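Local coordinates for protein N-alpha-acetyltransferase 35, NatC auxiliary subunit (Saccharomyces cerevisiae, PDB 6YGA) that serves as an auxiliary subunit of the NatC N-terminal acetyltransferase, which acetylates the N-terminal Met of the L-A virus Gag protein, at residues B[79-85]-B[138-144]. Residues are numbered along the deposited sequence.
Sequences NVAYDPP and CTGNILY
Two helix N-termini meet within the Mak10 family region: segment 79-85, irregular up to the N-cap Pro84 and entering helix 85-104 at Pro85, packs on the capped start of helix 142-167. Asn141 is the N-cap, its OD1 accepting from Leu143 N at 3.1 Å; two residues earlier, Thr139 forms an ST turn, its OG1 accepting from Asn141 N at 3.0 Å and also bonding Asp145. At Gly140 between them (phi/psi 81/-2°) a CB would jam against Thr139 O. CA atoms approach to 4.4 Å at Asn79-Thr139 and 6.8 Å at Pro85-Leu143. At the first end Cys138 N donates to Asn79 OD1 (3.2 Å). At the other, beyond the cis peptide preceding Pro84, Pro85 CB lies 3.8 Å from Leu143 CD1, and Leu143 also touches Leu86 and Val89. Between these ends, chi1 of -77° (m) lays the Tyr144 ring face against Ala81, whose CA sits 3.9 Å from the centroid, 20° off the normal, a CH-pi contact, and lets Tyr144 OH donate to Tyr82 O at 2.6 Å.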
ATOM      1  N   ASN B  79      34.725 -20.185   2.085  1.00 87.51           N
ATOM      2  CA  ASN B  79      35.463 -21.433   1.915  1.00 89.85           C
ATOM      3  C   ASN B  79      35.891 -22.060   3.235  1.00 91.85           C
ATOM      4  O   ASN B  79      36.346 -23.208   3.235  1.00 95.23           O
ATOM      5  CB  ASN B  79      36.700 -21.213   1.033  1.00 92.23           C
ATOM      6  CG  ASN B  79      36.368 -20.538  -0.284  1.00 90.66           C
ATOM      7  OD1 ASN B  79      35.789 -21.151  -1.183  1.00 90.35           O
ATOM      8  ND2 ASN B  79      36.742 -19.268  -0.408  1.00 90.14           N
ATOM      9  N   VAL B  80      35.776 -21.345   4.346  1.00 91.07           N
ATOM     10  CA  VAL B  80      36.109 -21.910   5.648  1.00 93.58           C
ATOM     11  C   VAL B  80      34.916 -22.697   6.168  1.00 93.01           C
ATOM     12  O   VAL B  80      33.770 -22.236   6.105  1.00 90.01           O
ATOM     13  CB  VAL B  80      36.524 -20.798   6.630  1.00 94.79           C
ATOM     14  CG1 VAL B  80      36.793 -21.367   8.015  1.00 97.48           C
ATOM     15  CG2 VAL B  80      37.748 -20.063   6.105  1.00 96.99           C
ATOM     16  N   ALA B  81      35.181 -23.903   6.667  1.00 96.14           N
ATOM     17  CA  ALA B  81      34.154 -24.759   7.256  1.00 95.28           C
ATOM     18  C   ALA B  81      34.158 -24.515   8.760  1.00 98.01           C
ATOM     19  O   ALA B  81      34.967 -25.091   9.490  1.00100.98           O
ATOM     20  CB  ALA B  81      34.411 -26.225   6.928  1.00 95.15           C
ATOM     21  N   TYR B  82      33.247 -23.662   9.220  1.00 98.23           N
ATOM     22  CA  TYR B  82      33.198 -23.276  10.623  1.00100.50           C
ATOM     23  C   TYR B  82      32.606 -24.394  11.473  1.00105.18           C
ATOM     24  O   TYR B  82      31.661 -25.075  11.065  1.00102.79           O
ATOM     25  CB  TYR B  82      32.389 -21.988  10.787  1.00 95.72           C
ATOM     26  CG  TYR B  82      33.014 -20.801  10.083  1.00 93.68           C
ATOM     27  CD1 TYR B  82      32.727 -20.526   8.750  1.00 90.61           C
ATOM     28  CD2 TYR B  82      33.902 -19.963  10.748  1.00 94.93           C
ATOM     29  CE1 TYR B  82      33.301 -19.450   8.101  1.00 90.41           C
ATOM     30  CE2 TYR B  82      34.483 -18.883  10.106  1.00 94.88           C
ATOM     31  CZ  TYR B  82      34.177 -18.632   8.783  1.00 93.08           C
ATOM     32  OH  TYR B  82      34.749 -17.560   8.139  1.00 93.50           O
ATOM     33  N   ASP B  83      33.176 -24.580  12.662  1.00114.61           N
ATOM     34  CA  ASP B  83      32.885 -25.634  13.623  1.00118.78           C
ATOM     35  C   ASP B  83      31.946 -25.132  14.714  1.00114.56           C
ATOM     36  O   ASP B  83      32.065 -23.981  15.152  1.00113.60           O
ATOM     37  CB  ASP B  83      34.179 -26.138  14.262  1.00128.57           C
ATOM     38  CG  ASP B  83      35.239 -26.484  13.234  1.00134.41           C
ATOM     39  OD1 ASP B  83      35.066 -27.481  12.502  1.00134.19           O
ATOM     40  OD2 ASP B  83      36.238 -25.739  13.141  1.00139.75           O
ATOM     41  N   PRO B  84      30.984 -25.957  15.169  1.00109.04           N
ATOM     42  CA  PRO B  84      30.674 -27.296  14.643  1.00106.07           C
ATOM     43  C   PRO B  84      29.868 -27.260  13.338  1.00100.54           C
ATOM     44  O   PRO B  84      28.897 -26.512  13.242  1.00 98.59           O
ATOM     45  CB  PRO B  84      29.859 -27.935  15.771  1.00106.72           C
ATOM     46  CG  PRO B  84      29.245 -26.786  16.494  1.00106.45           C
ATOM     47  CD  PRO B  84      30.248 -25.669  16.415  1.00108.01           C
ATOM     48  N   PRO B  85      30.264 -28.080  12.356  1.00 96.69           N
ATOM     49  CA  PRO B  85      29.706 -27.919  10.998  1.00 92.34           C
ATOM     50  C   PRO B  85      28.209 -28.166  10.894  1.00 90.80           C
ATOM     51  O   PRO B  85      27.498 -27.360  10.278  1.00 87.90           O
ATOM     52  CB  PRO B  85      30.514 -28.936  10.178  1.00 92.96           C
ATOM     53  CG  PRO B  85      31.780 -29.126  10.955  1.00 96.75           C
ATOM     54  CD  PRO B  85      31.364 -29.055  12.391  1.00 97.93           C
ATOM     55  N   CYS B 138      34.404 -23.886  -2.204  1.00107.58           N
ATOM     56  CA  CYS B 138      34.934 -25.214  -1.905  1.00110.82           C
ATOM     57  C   CYS B 138      35.558 -25.179  -0.516  1.00110.86           C
ATOM     58  O   CYS B 138      36.642 -24.611  -0.332  1.00112.65           O
ATOM     59  CB  CYS B 138      35.961 -25.652  -2.951  1.00118.77           C
ATOM     60  SG  CYS B 138      35.287 -25.950  -4.601  1.00124.74           S
ATOM     61  N   THR B 139      34.876 -25.783   0.457  1.00109.84           N
ATOM     62  CA  THR B 139      35.383 -25.869   1.819  1.00109.44           C
ATOM     63  C   THR B 139      36.002 -27.220   2.143  1.00110.70           C
ATOM     64  O   THR B 139      36.745 -27.322   3.124  1.00114.85           O
ATOM     65  CB  THR B 139      34.265 -25.588   2.832  1.00105.25           C
ATOM     66  OG1 THR B 139      33.488 -26.778   3.035  1.00104.29           O
ATOM     67  CG2 THR B 139      33.359 -24.476   2.326  1.00100.69           C
ATOM     68  N   GLY B 140      35.728 -28.246   1.342  1.00106.98           N
ATOM     69  CA  GLY B 140      36.162 -29.591   1.650  1.00107.62           C
ATOM     70  C   GLY B 140      35.287 -30.330   2.638  1.00107.53           C
ATOM     71  O   GLY B 140      35.574 -31.494   2.942  1.00111.49           O
ATOM     72  N   ASN B 141      34.239 -29.692   3.155  1.00103.58           N
ATOM     73  CA  ASN B 141      33.294 -30.314   4.071  1.00103.88           C
ATOM     74  C   ASN B 141      31.970 -30.516   3.346  1.00100.82           C
ATOM     75  O   ASN B 141      31.525 -29.645   2.591  1.00 97.90           O
ATOM     76  CB  ASN B 141      33.100 -29.453   5.327  1.00105.52           C
ATOM     77  CG  ASN B 141      32.343 -30.181   6.434  1.00108.94           C
ATOM     78  OD1 ASN B 141      31.451 -30.988   6.171  1.00110.47           O
ATOM     79  ND2 ASN B 141      32.696 -29.887   7.680  1.00110.59           N
ATOM     80  N   ILE B 142      31.342 -31.669   3.581  1.00101.18           N
ATOM     81  CA  ILE B 142      30.194 -32.053   2.769  1.00 98.48           C
ATOM     82  C   ILE B 142      28.956 -31.248   3.144  1.00 94.98           C
ATOM     83  O   ILE B 142      28.054 -31.059   2.320  1.00 91.64           O
ATOM     84  CB  ILE B 142      29.948 -33.569   2.885  1.00100.54           C
ATOM     85  CG1 ILE B 142      29.187 -34.067   1.660  1.00 98.83           C
ATOM     86  CG2 ILE B 142      29.186 -33.911   4.166  1.00100.89           C
ATOM     87  CD1 ILE B 142      29.921 -33.829   0.357  1.00 98.82           C
ATOM     88  N   LEU B 143      28.888 -30.761   4.383  1.00 94.78           N
ATOM     89  CA  LEU B 143      27.722 -29.998   4.812  1.00 90.56           C
ATOM     90  C   LEU B 143      27.713 -28.610   4.183  1.00 88.11           C
ATOM     91  O   LEU B 143      26.653 -28.105   3.789  1.00 85.43           O
ATOM     92  CB  LEU B 143      27.698 -29.917   6.337  1.00 91.39           C
ATOM     93  CG  LEU B 143      27.669 -31.273   7.049  1.00 93.65           C
ATOM     94  CD1 LEU B 143      27.848 -31.081   8.541  1.00 94.96           C
ATOM     95  CD2 LEU B 143      26.373 -32.017   6.753  1.00 91.23           C
ATOM     96  N   TYR B 144      28.887 -27.987   4.061  1.00 88.94           N
ATOM     97  CA  TYR B 144      28.972 -26.655   3.471  1.00 87.16           C
ATOM     98  C   TYR B 144      28.875 -26.699   1.950  1.00 84.89           C
ATOM     99  O   TYR B 144      28.188 -25.868   1.349  1.00 81.32           O
ATOM    100  CB  TYR B 144      30.275 -25.973   3.887  1.00 90.91           C
ATOM    101  CG  TYR B 144      30.274 -25.432   5.298  1.00 93.52           C
ATOM    102  CD1 TYR B 144      30.605 -26.244   6.372  1.00 97.27           C
ATOM    103  CD2 TYR B 144      29.948 -24.105   5.554  1.00 92.01           C
ATOM    104  CE1 TYR B 144      30.607 -25.755   7.664  1.00 98.91           C
ATOM    105  CE2 TYR B 144      29.947 -23.605   6.842  1.00 93.66           C
ATOM    106  CZ  TYR B 144      30.277 -24.435   7.893  1.00 97.26           C
ATOM    107  OH  TYR B 144      30.277 -23.945   9.178  1.00 98.56           O
TER